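Local atomic coordinates of glycoside hydrolase family 31 (Trueperella pyogenes, PDB entry 5I0F), a protein that degrades cycloalternan, a cyclic alpha-glucan, probably by the retaining glycosidase mechanism of family 31, passing through a covalent glycosyl-enzyme intermediate. Residues C41-C46 with E110-D115; S60-T65 with G92-I97; G223-F228 with G271-V276; N305-V310 with A366-A371; E320-S325 with L621-T626. All blocks are in the same frame, centred on the assembly; numbering follows the deposited sequence.

Interaction 1. Residues C41-C46 with E110-D115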
# COMPACT_ATOMS: atom_id res chain seq x y z
N CYS A 41 -34.13 -21.28 -0.06
CA CYS A 41 -35.39 -20.83 -0.65
C CYS A 41 -35.65 -21.53 -1.99
O CYS A 41 -34.73 -22.01 -2.64
CB CYS A 41 -35.36 -19.30 -0.85
SG CYS A 41 -35.45 -18.38 0.70
N SER A 42 -36.92 -21.60 -2.37
CA SER A 42 -37.32 -22.21 -3.64
C SER A 42 -37.51 -21.17 -4.74
O SER A 42 -37.46 -21.52 -5.91
CB SER A 42 -38.60 -23.02 -3.45
OG SER A 42 -39.66 -22.17 -3.06
N ARG A 43 -37.73 -19.91 -4.36
CA ARG A 43 -38.07 -18.86 -5.30
C ARG A 43 -37.69 -17.50 -4.71
O ARG A 43 -37.78 -17.29 -3.51
CB ARG A 43 -39.58 -18.90 -5.58
CG ARG A 43 -40.09 -17.96 -6.65
CD ARG A 43 -41.60 -18.13 -6.85
NE ARG A 43 -42.38 -17.59 -5.72
CZ ARG A 43 -43.52 -18.09 -5.23
NH1 ARG A 43 -44.09 -19.20 -5.73
NH2 ARG A 43 -44.11 -17.49 -4.19
N MET A 44 -37.27 -16.59 -5.57
CA MET A 44 -37.05 -15.20 -5.24
C MET A 44 -37.49 -14.34 -6.41
O MET A 44 -37.12 -14.62 -7.57
CB MET A 44 -35.57 -14.96 -4.99
CG MET A 44 -35.16 -15.05 -3.54
SD MET A 44 -35.42 -13.44 -2.77
CE MET A 44 -33.95 -12.62 -3.38
N ARG A 45 -38.25 -13.28 -6.12
CA ARG A 45 -38.68 -12.35 -7.15
C ARG A 45 -38.35 -10.93 -6.75
O ARG A 45 -38.36 -10.58 -5.58
CB ARG A 45 -40.18 -12.51 -7.43
CG ARG A 45 -40.49 -13.89 -7.99
CD ARG A 45 -41.94 -14.14 -8.38
NE ARG A 45 -42.86 -13.81 -7.30
CZ ARG A 45 -44.05 -14.39 -7.10
NH1 ARG A 45 -44.79 -13.97 -6.07
NH2 ARG A 45 -44.50 -15.37 -7.89
N CYS A 46 -38.02 -10.12 -7.75
CA CYS A 46 -37.78 -8.69 -7.57
C CYS A 46 -38.95 -7.94 -8.19
O CYS A 46 -39.22 -8.06 -9.39
CB CYS A 46 -36.48 -8.28 -8.27
SG CYS A 46 -36.07 -6.54 -8.03
N GLU A 110 -39.05 -10.61 -2.73
CA GLU A 110 -39.92 -11.54 -2.06
C GLU A 110 -39.41 -12.96 -2.29
O GLU A 110 -39.22 -13.38 -3.44
CB GLU A 110 -41.33 -11.37 -2.61
CG GLU A 110 -42.42 -11.90 -1.74
CD GLU A 110 -43.76 -11.86 -2.44
OE1 GLU A 110 -44.50 -10.88 -2.24
OE2 GLU A 110 -44.04 -12.78 -3.23
N ALA A 111 -39.18 -13.70 -1.20
CA ALA A 111 -38.68 -15.07 -1.28
C ALA A 111 -39.69 -16.05 -0.70
O ALA A 111 -40.45 -15.69 0.20
CB ALA A 111 -37.37 -15.19 -0.51
N LEU A 112 -39.67 -17.28 -1.20
CA LEU A 112 -40.41 -18.39 -0.60
C LEU A 112 -39.39 -19.40 -0.06
O LEU A 112 -38.58 -19.96 -0.82
CB LEU A 112 -41.34 -19.05 -1.62
CG LEU A 112 -42.31 -20.10 -1.08
CD1 LEU A 112 -43.34 -19.47 -0.14
CD2 LEU A 112 -43.01 -20.81 -2.22
N THR A 113 -39.42 -19.61 1.26
CA THR A 113 -38.48 -20.50 1.92
C THR A 113 -38.89 -21.91 1.62
O THR A 113 -40.04 -22.17 1.26
CB THR A 113 -38.42 -20.29 3.44
OG1 THR A 113 -39.63 -20.75 4.04
CG2 THR A 113 -38.19 -18.78 3.77
N LEU A 114 -37.97 -22.85 1.82
CA LEU A 114 -38.28 -24.26 1.61
C LEU A 114 -39.41 -24.81 2.48
O LEU A 114 -40.09 -25.75 2.08
CB LEU A 114 -37.03 -25.12 1.80
CG LEU A 114 -35.93 -24.90 0.76
CD1 LEU A 114 -34.83 -25.92 0.99
CD2 LEU A 114 -36.46 -25.00 -0.67
N ASP A 115 -39.60 -24.23 3.68
CA ASP A 115 -40.71 -24.63 4.56
C ASP A 115 -42.01 -23.87 4.31
O ASP A 115 -42.99 -24.07 5.05
CB ASP A 115 -40.32 -24.51 6.04
CG ASP A 115 -39.89 -23.12 6.42
OD1 ASP A 115 -38.83 -22.68 5.91
OD2 ASP A 115 -40.57 -22.46 7.23
O HOH W 1 -40.66 -23.62 -1.09
O HOH W 2 -41.38 -14.81 -4.65
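Residues 41-46 and 110-115 pair as antiparallel strands in the sheet of the N-terminal domain, Met44 facing Ala111 and Arg45 facing Glu110. The short strands 43-46 and 110-113 run at 173° with axes 4.7 Å apart. Between Cys41 and Arg43 the register slips by one residue, a beta bulge. Within the bulge, Ser42 N donates to Leu112 O at 2.8 Å. On the face of Met44 and Ala111 the contact is apolar: Met44 SD lies 3.5 Å from Ala111 CB. The other face carries charge. Arg45 and Glu110 lie side by side and point the same way, and Arg45 NH1 reaches Glu110 OE2 at 3.2 Å, a salt bridge whose two planes are turned 53° apart. Arg43 CG is anti to the backbone N (chi1 -174°), and its guanidinium ends sandwiched: Leu112 CD2 lies 3.7 Å above one face, Arg45 NH2 over the opposite one. A water links Arg43 NE to Glu110 O, which also accepts from Arg45 N. With two guanidiniums this close, one overlapping the rim of the other, the carboxylate of Glu110, bonded to one and 4.8 Å from the other (OE2 to Arg43 NH2), would be expected to offset part of their mutual repulsion.

Interaction 2. Residues S60-T65 with G92-I97; sequences SPVNGT and GWQTSI
Pro61 and Trp93 meet across an antiparallel strand pair, the proline over the face of the indole. The CB of Trp93 lies 4.0 Å from Ser60 O. CG stands anti to the carbonyl carbon (chi1 -67°), and the indole turns one face of its six-membered ring toward Pro61. CE3 comes to 3.6 Å from Pro61 N and as near to Ser60 C. One bond further, CZ3 touches Pro61 CG at 3.8 Å, and CH2 is the last ring atom to meet the same carbon. Pro61 CG sits over the six-membered ring, 27° off its normal, which makes this a CH-pi contact; Pro61 CA lies 4.0 Å above the plane of the Trp93 ring on the same side, also offset toward the rim. Beyond the segments, the indole also packs on Met44 and on Met59.

The pair belongs to the antiparallel sheet of the N-terminal domain, where strand 91-97 lies between strands 54-62 and 31-37. Ser60 and Gln94 form a hydrogen-bonded pair: Ser60 N gives a nearly straight bond to Gln94 O, and Gln94 N returns one to Ser60 O. Pro61 has no N-H to offer and occupies the non-hydrogen-bonded position opposite Trp93. The short strands run at 124° to each other. Val62 N donates to Gly92 O at 3.0 Å, and a water bridges Val62 O and Gly92 N, 2.7 Å from each. On the other face, Val62 CG1 rests 4.0 Å from Gln94 CB.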
# COMPACT_ATOMS: atom_id res chain seq x y z
N SER A 60 -32.91 -15.93 -10.50
CA SER A 60 -32.28 -17.23 -10.67
C SER A 60 -31.18 -17.43 -9.62
O SER A 60 -30.51 -16.45 -9.25
CB SER A 60 -31.65 -17.31 -12.05
OG SER A 60 -32.66 -17.41 -13.05
N PRO A 61 -30.96 -18.68 -9.16
CA PRO A 61 -29.89 -18.88 -8.21
C PRO A 61 -28.53 -18.81 -8.91
O PRO A 61 -28.40 -19.26 -10.04
CB PRO A 61 -30.15 -20.30 -7.64
CG PRO A 61 -31.39 -20.80 -8.30
CD PRO A 61 -31.59 -19.97 -9.53
N VAL A 62 -27.55 -18.23 -8.25
CA VAL A 62 -26.27 -17.97 -8.88
C VAL A 62 -25.17 -18.25 -7.88
O VAL A 62 -25.43 -18.27 -6.69
CB VAL A 62 -26.27 -16.51 -9.42
CG1 VAL A 62 -26.06 -15.50 -8.31
CG2 VAL A 62 -25.28 -16.33 -10.56
N ASN A 63 -23.97 -18.53 -8.38
CA ASN A 63 -22.75 -18.47 -7.56
C ASN A 63 -21.93 -17.29 -8.02
O ASN A 63 -22.12 -16.81 -9.14
CB ASN A 63 -21.92 -19.74 -7.68
CG ASN A 63 -22.69 -20.96 -7.24
OD1 ASN A 63 -23.40 -20.93 -6.24
ND2 ASN A 63 -22.53 -22.06 -7.98
N GLY A 64 -21.01 -16.83 -7.17
CA GLY A 64 -20.11 -15.74 -7.56
C GLY A 64 -19.30 -16.12 -8.80
O GLY A 64 -19.01 -17.29 -9.01
N THR A 65 -18.94 -15.13 -9.61
CA THR A 65 -18.02 -15.36 -10.73
C THR A 65 -16.68 -15.84 -10.17
O THR A 65 -16.35 -15.56 -9.02
CB THR A 65 -17.74 -14.11 -11.60
OG1 THR A 65 -17.05 -13.12 -10.82
CG2 THR A 65 -19.04 -13.52 -12.18
N GLY A 92 -27.06 -16.87 -3.24
CA GLY A 92 -27.24 -15.74 -4.13
C GLY A 92 -28.36 -15.98 -5.13
O GLY A 92 -28.53 -17.10 -5.63
N TRP A 93 -29.10 -14.91 -5.41
CA TRP A 93 -30.12 -14.88 -6.46
C TRP A 93 -29.87 -13.64 -7.31
O TRP A 93 -29.37 -12.64 -6.80
CB TRP A 93 -31.50 -14.77 -5.81
CG TRP A 93 -31.88 -16.00 -5.05
CD1 TRP A 93 -31.56 -16.31 -3.75
CD2 TRP A 93 -32.69 -17.07 -5.54
NE1 TRP A 93 -32.12 -17.50 -3.41
CE2 TRP A 93 -32.81 -18.00 -4.48
CE3 TRP A 93 -33.33 -17.33 -6.76
CZ2 TRP A 93 -33.55 -19.18 -4.62
CZ3 TRP A 93 -34.05 -18.51 -6.89
CH2 TRP A 93 -34.15 -19.42 -5.83
N GLN A 94 -30.24 -13.71 -8.59
CA GLN A 94 -29.91 -12.65 -9.53
C GLN A 94 -30.94 -12.52 -10.65
O GLN A 94 -31.54 -13.50 -11.09
CB GLN A 94 -28.52 -12.90 -10.13
CG GLN A 94 -27.97 -11.78 -10.97
CD GLN A 94 -26.69 -12.15 -11.68
OE1 GLN A 94 -25.61 -12.05 -11.11
NE2 GLN A 94 -26.80 -12.59 -12.93
N THR A 95 -31.15 -11.28 -11.08
CA THR A 95 -31.86 -10.97 -12.31
C THR A 95 -31.15 -9.77 -12.93
O THR A 95 -30.22 -9.23 -12.34
CB THR A 95 -33.36 -10.67 -12.04
OG1 THR A 95 -34.06 -10.55 -13.28
CG2 THR A 95 -33.57 -9.39 -11.20
N SER A 96 -31.58 -9.36 -14.12
CA SER A 96 -31.08 -8.13 -14.73
C SER A 96 -32.13 -7.42 -15.57
O SER A 96 -33.16 -7.99 -15.94
CB SER A 96 -29.82 -8.39 -15.55
OG SER A 96 -30.05 -9.35 -16.55
N ILE A 97 -31.86 -6.14 -15.82
CA ILE A 97 -32.66 -5.30 -16.71
C ILE A 97 -31.69 -4.87 -17.81
O ILE A 97 -30.75 -4.14 -17.51
CB ILE A 97 -33.22 -4.06 -15.98
CG1 ILE A 97 -34.06 -4.48 -14.77
CG2 ILE A 97 -34.04 -3.21 -16.94
CD1 ILE A 97 -34.47 -3.35 -13.85
O HOH W 3 -25.01 -18.52 -4.01

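Interaction 3. Residues G223-F228 with G271-V276; sequences GRAWGF and GSPTDV
The guanidinium of Arg224 lies with one face against the peptide that joins Gly271 to Ser272. Gly271 C sits 3.5 Å above that face and Ser272 N 3.7 Å above it, both displaced toward the rim, on the side of NH2. The arginine chain folds back at chi2 (-45°) and chi3 (-70°), although its first bond leads away from 271-276. Asp275 OD2 lies 4.9 Å from Arg224 NH2, not in contact but of opposite charge, and may favour this pose electrostatically.

Next to this contact, Ala225 and Gly271 form an antiparallel hydrogen-bonded pair. Ala225 N donates to Gly271 O at 2.9 Å, and Gly271 N returns the bond to Ala225 O. Directly after this bridge a helix begins. Ser272 and Asp275 make its capping box: Asp275 N donates to Ser272 OG at 3.0 Å, while Ser272 N donates to Asp275 OD2 from above the carboxylate plane. The first turn then packs on the strand. Ala225 CB touches Pro273 CA at 3.7 Å, and Val276 puts CG2 beside Trp226 CA and CG1 beside Gly227 CA, where a glycine leaves room for the methyl.

Strand 225-230 runs between strands 263-271 and 212-219 of a mixed sheet, and helix 273-284 follows from the end of strand 263-271, with Pro273 against Phe655 and Tyr656 of helix 655-658.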
# COMPACT_ATOMS: atom_id res chain seq x y z
N GLY A 223 12.91 17.90 -22.26
CA GLY A 223 13.23 18.18 -20.86
C GLY A 223 12.25 19.08 -20.10
O GLY A 223 12.55 19.52 -19.00
N ARG A 224 11.10 19.38 -20.67
CA ARG A 224 10.12 20.18 -19.96
C ARG A 224 9.04 19.27 -19.42
O ARG A 224 8.79 18.20 -19.97
CB ARG A 224 9.53 21.26 -20.86
CG ARG A 224 10.58 22.20 -21.48
CD ARG A 224 11.65 22.70 -20.50
NE ARG A 224 11.14 23.66 -19.51
CZ ARG A 224 11.84 24.16 -18.48
NH1 ARG A 224 13.10 23.79 -18.24
NH2 ARG A 224 11.27 25.05 -17.67
N ALA A 225 8.44 19.70 -18.31
CA ALA A 225 7.45 18.92 -17.61
C ALA A 225 6.28 19.76 -17.19
O ALA A 225 6.40 20.98 -16.98
CB ALA A 225 8.07 18.27 -16.39
N TRP A 226 5.15 19.09 -17.07
CA TRP A 226 4.02 19.65 -16.34
C TRP A 226 3.41 18.54 -15.48
O TRP A 226 3.81 17.39 -15.57
CB TRP A 226 2.99 20.27 -17.29
CG TRP A 226 2.39 19.34 -18.27
CD1 TRP A 226 2.94 18.91 -19.44
CD2 TRP A 226 1.09 18.74 -18.19
NE1 TRP A 226 2.07 18.07 -20.09
CE2 TRP A 226 0.93 17.94 -19.34
CE3 TRP A 226 0.06 18.77 -17.24
CZ2 TRP A 226 -0.22 17.19 -19.57
CZ3 TRP A 226 -1.09 18.03 -17.49
CH2 TRP A 226 -1.23 17.26 -18.64
N GLY A 227 2.46 18.88 -14.64
CA GLY A 227 1.86 17.83 -13.80
C GLY A 227 0.51 18.26 -13.30
O GLY A 227 0.12 19.43 -13.44
N PHE A 228 -0.20 17.30 -12.73
CA PHE A 228 -1.53 17.56 -12.22
C PHE A 228 -1.81 16.72 -10.98
O PHE A 228 -1.25 15.64 -10.83
CB PHE A 228 -2.58 17.27 -13.28
CG PHE A 228 -2.60 15.85 -13.75
CD1 PHE A 228 -1.75 15.43 -14.79
CD2 PHE A 228 -3.50 14.94 -13.20
CE1 PHE A 228 -1.76 14.11 -15.21
CE2 PHE A 228 -3.51 13.62 -13.63
CZ PHE A 228 -2.64 13.20 -14.64
N GLY A 271 7.39 23.42 -15.60
CA GLY A 271 8.79 23.83 -15.45
C GLY A 271 9.67 22.64 -15.70
O GLY A 271 9.39 21.85 -16.59
N SER A 272 10.75 22.51 -14.93
CA SER A 272 11.57 21.30 -14.96
C SER A 272 10.80 20.17 -14.26
O SER A 272 9.86 20.44 -13.51
CB SER A 272 12.89 21.56 -14.23
OG SER A 272 12.64 21.70 -12.84
N PRO A 273 11.20 18.90 -14.47
CA PRO A 273 10.57 17.83 -13.68
C PRO A 273 10.61 18.05 -12.16
O PRO A 273 9.62 17.81 -11.45
CB PRO A 273 11.36 16.58 -14.09
CG PRO A 273 11.81 16.89 -15.49
CD PRO A 273 12.15 18.36 -15.46
N THR A 274 11.73 18.58 -11.68
CA THR A 274 11.91 18.90 -10.27
C THR A 274 10.94 19.99 -9.79
O THR A 274 10.37 19.86 -8.69
CB THR A 274 13.39 19.26 -10.00
OG1 THR A 274 14.19 18.09 -10.24
CG2 THR A 274 13.59 19.68 -8.56
N ASP A 275 10.74 21.03 -10.60
CA ASP A 275 9.75 22.09 -10.31
C ASP A 275 8.36 21.48 -10.07
O ASP A 275 7.64 21.87 -9.15
CB ASP A 275 9.64 23.11 -11.47
CG ASP A 275 10.88 23.99 -11.65
OD1 ASP A 275 11.64 24.21 -10.69
OD2 ASP A 275 11.10 24.48 -12.79
N VAL A 276 7.99 20.53 -10.92
CA VAL A 276 6.66 19.91 -10.84
C VAL A 276 6.49 19.10 -9.56
O VAL A 276 5.49 19.27 -8.82
CB VAL A 276 6.38 19.03 -12.07
CG1 VAL A 276 5.08 18.24 -11.90
CG2 VAL A 276 6.32 19.90 -13.32

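Interaction 4. Residues N305-V310 with A366-A371; sequences NTQSLV and AWPDPA
Gln307 reaches the backbone of Pro368 and Asp369 because its CG is anti to the backbone N (chi1 -167°) and its CD continues extended (chi2 168°). Trp367 CG, anti to its own carbonyl carbon, starts the indole back toward the 305-310 backbone. The glutamine amide grips the turn before the second helix: Asp369 N donates to Gln307 OE1 at 3.0 Å, in the carbonyl plane and on a lone pair, and Gln307 NE2 adds a weak bond to Asp369 O. Gln307 N makes a nearly straight bond (176°) to Ala366 O, which also accepts from a water held by Ser308 N. One indole face lies against the peptide joining Thr306 to Gln307, with Gln307 N 3.4 Å from Trp367 CE3. Val310 CG2 meets the ring edge at Trp367 CH2, 3.8 Å away. A second water, accepting from Trp367 NE1, lies within bonding distance of Asn305 O, which also accepts from Arg342. Both segments carry N-caps, Thr306 OG1 accepting from Leu309 N and Asp369 OD1 from Gly372 N. In the TIM barrel this joins the starts of helices 307-320 and 370-379; Val310 and Trp367 both pack on Ile329 of strand 326-329, and Phe341 meets the indole edge-to-face.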
# COMPACT_ATOMS: atom_id res chain seq x y z
N ASN A 305 10.12 -15.08 17.33
CA ASN A 305 9.01 -14.80 18.24
C ASN A 305 9.34 -15.02 19.72
O ASN A 305 8.44 -15.16 20.54
CB ASN A 305 7.75 -15.54 17.82
CG ASN A 305 7.79 -17.03 18.10
OD1 ASN A 305 8.86 -17.66 18.13
ND2 ASN A 305 6.62 -17.61 18.31
N THR A 306 10.63 -15.04 20.03
CA THR A 306 11.10 -15.12 21.40
C THR A 306 12.34 -14.27 21.48
O THR A 306 13.00 -14.01 20.46
CB THR A 306 11.47 -16.56 21.88
OG1 THR A 306 12.62 -17.04 21.17
CG2 THR A 306 10.34 -17.53 21.69
N GLN A 307 12.66 -13.87 22.70
CA GLN A 307 13.87 -13.09 22.96
C GLN A 307 15.11 -13.88 22.55
O GLN A 307 16.07 -13.34 21.97
CB GLN A 307 13.91 -12.69 24.44
CG GLN A 307 14.93 -11.62 24.80
CD GLN A 307 14.73 -11.06 26.20
OE1 GLN A 307 13.59 -10.98 26.71
NE2 GLN A 307 15.83 -10.65 26.83
N SER A 308 15.08 -15.18 22.84
CA SER A 308 16.14 -16.09 22.42
C SER A 308 16.34 -16.11 20.91
O SER A 308 17.48 -16.05 20.43
CB SER A 308 15.85 -17.51 22.92
OG SER A 308 16.93 -18.35 22.62
N LEU A 309 15.25 -16.20 20.15
CA LEU A 309 15.37 -16.24 18.69
C LEU A 309 15.91 -14.93 18.10
O LEU A 309 16.70 -14.95 17.16
CB LEU A 309 14.06 -16.63 18.03
CG LEU A 309 13.68 -18.09 18.24
CD1 LEU A 309 12.18 -18.30 18.00
CD2 LEU A 309 14.52 -19.01 17.36
N VAL A 310 15.50 -13.79 18.66
CA VAL A 310 15.99 -12.49 18.19
C VAL A 310 17.49 -12.38 18.45
O VAL A 310 18.28 -12.07 17.54
CB VAL A 310 15.23 -11.30 18.82
CG1 VAL A 310 15.91 -9.99 18.47
CG2 VAL A 310 13.77 -11.28 18.38
N ALA A 366 8.51 -16.30 26.86
CA ALA A 366 9.09 -16.00 25.57
C ALA A 366 9.98 -14.76 25.61
O ALA A 366 10.97 -14.69 24.87
CB ALA A 366 7.99 -15.82 24.53
N TRP A 367 9.64 -13.80 26.48
CA TRP A 367 10.39 -12.54 26.65
C TRP A 367 10.70 -12.30 28.15
O TRP A 367 9.97 -11.57 28.81
CB TRP A 367 9.61 -11.35 26.04
CG TRP A 367 9.18 -11.63 24.62
CD1 TRP A 367 8.01 -12.18 24.23
CD2 TRP A 367 9.93 -11.40 23.43
NE1 TRP A 367 7.98 -12.32 22.88
CE2 TRP A 367 9.14 -11.83 22.35
CE3 TRP A 367 11.19 -10.85 23.16
CZ2 TRP A 367 9.58 -11.78 21.03
CZ3 TRP A 367 11.61 -10.76 21.84
CH2 TRP A 367 10.82 -11.24 20.80
N PRO A 368 11.78 -12.90 28.68
CA PRO A 368 12.08 -12.77 30.10
C PRO A 368 12.53 -11.38 30.53
O PRO A 368 12.41 -11.06 31.70
CB PRO A 368 13.18 -13.82 30.35
CG PRO A 368 13.76 -14.07 29.03
CD PRO A 368 12.66 -13.90 28.04
N ASP A 369 13.03 -10.56 29.61
CA ASP A 369 13.44 -9.19 29.97
C ASP A 369 13.51 -8.33 28.69
O ASP A 369 14.59 -8.07 28.16
CB ASP A 369 14.80 -9.28 30.70
CG ASP A 369 15.25 -7.97 31.35
OD1 ASP A 369 14.63 -6.90 31.14
OD2 ASP A 369 16.28 -8.01 32.04
N PRO A 370 12.34 -7.92 28.17
CA PRO A 370 12.38 -7.15 26.92
C PRO A 370 13.15 -5.84 27.07
O PRO A 370 13.88 -5.45 26.16
CB PRO A 370 10.89 -6.93 26.57
CG PRO A 370 10.14 -7.23 27.81
CD PRO A 370 10.96 -8.21 28.60
N ALA A 371 13.04 -5.19 28.23
CA ALA A 371 13.80 -3.96 28.47
C ALA A 371 15.31 -4.25 28.39
O ALA A 371 16.04 -3.45 27.84
CB ALA A 371 13.44 -3.33 29.81
O HOH W 4 6.15 -13.71 20.99
O HOH W 5 13.26 -16.26 24.94

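Interaction 5. Residues E320-S325 with L621-T626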
# COMPACT_ATOMS: atom_id res chain seq x y z
N GLU A 320 29.32 -13.22 12.23
CA GLU A 320 29.60 -13.27 10.80
C GLU A 320 30.20 -11.97 10.22
O GLU A 320 30.57 -11.95 9.07
CB GLU A 320 28.34 -13.69 10.01
CG GLU A 320 27.82 -15.10 10.32
CD GLU A 320 28.70 -16.23 9.81
OE1 GLU A 320 29.70 -15.99 9.09
OE2 GLU A 320 28.37 -17.40 10.11
N GLY A 321 30.29 -10.90 11.01
CA GLY A 321 30.73 -9.60 10.47
C GLY A 321 29.82 -8.98 9.43
O GLY A 321 30.29 -8.37 8.48
N ILE A 322 28.50 -9.16 9.61
CA ILE A 322 27.48 -8.58 8.73
C ILE A 322 26.66 -7.67 9.65
O ILE A 322 25.73 -8.13 10.29
CB ILE A 322 26.62 -9.69 8.05
CG1 ILE A 322 27.53 -10.54 7.16
CG2 ILE A 322 25.50 -9.09 7.20
CD1 ILE A 322 26.96 -11.90 6.78
N PRO A 323 27.08 -6.40 9.79
CA PRO A 323 26.43 -5.55 10.77
C PRO A 323 24.99 -5.21 10.40
O PRO A 323 24.65 -5.10 9.20
CB PRO A 323 27.31 -4.28 10.81
CG PRO A 323 28.06 -4.31 9.52
CD PRO A 323 28.26 -5.75 9.17
N VAL A 324 24.17 -5.05 11.42
CA VAL A 324 22.80 -4.61 11.26
C VAL A 324 22.63 -3.35 12.07
O VAL A 324 23.25 -3.20 13.14
CB VAL A 324 21.77 -5.69 11.66
CG1 VAL A 324 21.73 -6.78 10.62
CG2 VAL A 324 22.09 -6.33 13.00
N SER A 325 21.82 -2.42 11.56
CA SER A 325 21.46 -1.21 12.30
C SER A 325 20.07 -1.24 12.94
O SER A 325 19.80 -0.48 13.86
CB SER A 325 21.66 0.05 11.44
OG SER A 325 20.66 0.15 10.44
N LEU A 621 29.26 -13.06 0.25
CA LEU A 621 28.61 -12.01 -0.56
C LEU A 621 27.87 -10.99 0.30
O LEU A 621 27.96 -9.80 0.03
CB LEU A 621 27.64 -12.61 -1.58
CG LEU A 621 27.67 -11.96 -2.96
CD1 LEU A 621 29.05 -12.20 -3.63
CD2 LEU A 621 26.55 -12.50 -3.85
N ALA A 622 27.15 -11.44 1.31
CA ALA A 622 26.46 -10.53 2.21
C ALA A 622 27.45 -9.67 3.01
O ALA A 622 27.20 -8.48 3.22
CB ALA A 622 25.54 -11.29 3.14
N ARG A 623 28.57 -10.27 3.44
CA ARG A 623 29.66 -9.51 4.07
C ARG A 623 30.14 -8.39 3.15
O ARG A 623 30.21 -7.23 3.57
CB ARG A 623 30.86 -10.42 4.45
CG ARG A 623 30.80 -11.04 5.84
CD ARG A 623 32.12 -11.73 6.24
NE ARG A 623 32.20 -13.10 5.71
CZ ARG A 623 31.64 -14.19 6.26
NH1 ARG A 623 31.78 -15.38 5.68
NH2 ARG A 623 30.95 -14.12 7.39
N HIS A 624 30.45 -8.76 1.90
CA HIS A 624 30.91 -7.82 0.87
C HIS A 624 29.93 -6.65 0.65
O HIS A 624 30.32 -5.48 0.75
CB HIS A 624 31.17 -8.59 -0.45
CG HIS A 624 31.31 -7.74 -1.67
ND1 HIS A 624 32.37 -6.87 -1.86
CD2 HIS A 624 30.55 -7.65 -2.78
CE1 HIS A 624 32.24 -6.27 -3.02
NE2 HIS A 624 31.15 -6.73 -3.61
N TYR A 625 28.68 -6.96 0.36
CA TYR A 625 27.70 -5.90 0.13
C TYR A 625 27.34 -5.10 1.39
O TYR A 625 27.04 -3.90 1.28
CB TYR A 625 26.46 -6.45 -0.59
CG TYR A 625 26.74 -6.72 -2.06
CD1 TYR A 625 27.06 -5.66 -2.94
CD2 TYR A 625 26.68 -8.00 -2.57
CE1 TYR A 625 27.30 -5.89 -4.30
CE2 TYR A 625 26.94 -8.25 -3.92
CZ TYR A 625 27.28 -7.20 -4.77
OH TYR A 625 27.51 -7.46 -6.12
N THR A 626 27.41 -5.72 2.57
CA THR A 626 27.16 -4.95 3.80
C THR A 626 28.34 -4.01 4.09
O THR A 626 28.10 -2.90 4.56
CB THR A 626 26.70 -5.81 5.00
OG1 THR A 626 25.54 -6.57 4.62
CG2 THR A 626 26.27 -4.95 6.16
O HOH W 6 30.86 -18.11 7.45
O HOH W 7 29.93 -6.60 6.30
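Helix 617-646 lies across the loop between helix 307-320 and strand 326-329, an alpha-to-beta connection of the TIM barrel. Within 621-626, contact begins at Ala622, whose CB meets Ile322 CD1 at 4.0 Å; Ile619 of the same helix packs beside it.

Arg623 carries the polar part. Its CG packs 3.6 Å from Ile322 CG1, the two side chains crossing at about a right angle. Beyond it the chain bends at chi3 (-83°), which places NE; the guanidinium meets Glu320 with its edge. A single nitrogen, NH2, then serves two acceptors: Glu320 O at 2.8 Å, on a lone pair in the carbonyl plane, and Glu320 OE1, also at 2.8 Å, through the anti lone pair of the carboxylate. Both oxygens lie within 4° of the guanidinium plane, and the carboxylate is nearly coplanar with it, so the group is held flat. Its other terminal nitrogen, NH1, forms a salt bridge with Asp620, while Glu320 OE2 is bound by Arg316; the pair is one link in a run of alternating charges. The carbonyl bonded by NH2 precedes Gly321, which at positive phi leaves the helix in a Schellman motif. A water joins Arg623 O to Gly321 O.

One turn on, Thr626 closes the apolar side. Its OG1 donates back to Ala622 O, the acceptor of Thr626 N as well, the two reaching that oxygen from opposite faces of its plane. OG1 also touches Ile322 CG2, and CG2 of Thr626 rests 3.7 Å from Pro323 CD and 3.4 Å from Pro323 O.

In the fold
Interactions 1 and 2 share the N-terminal sheet and touch where Met44 CB lies 3.6 Å from Trp93 CD2; interaction 2 is nested within the chain loop that interaction 1 closes. Interactions 4 and 5 belong to the TIM barrel, centres about 24 Å apart, at opposite ends of helix 307-320. Interaction 3 stands about 40 Å or more from every other centre. All are partly buried: 1 and 2 set buried Met44, Ala111 and Trp93 beside exposed residues, while 3 to 5 bury Val276, Trp367 and Ile322. Backbone ladders dominate 1 and 2; 3 combines one beta bridge with a helix start, 4 joins two helix starts, and 5 sets a loop against a helix. Salt bridges cross only 1 and 5.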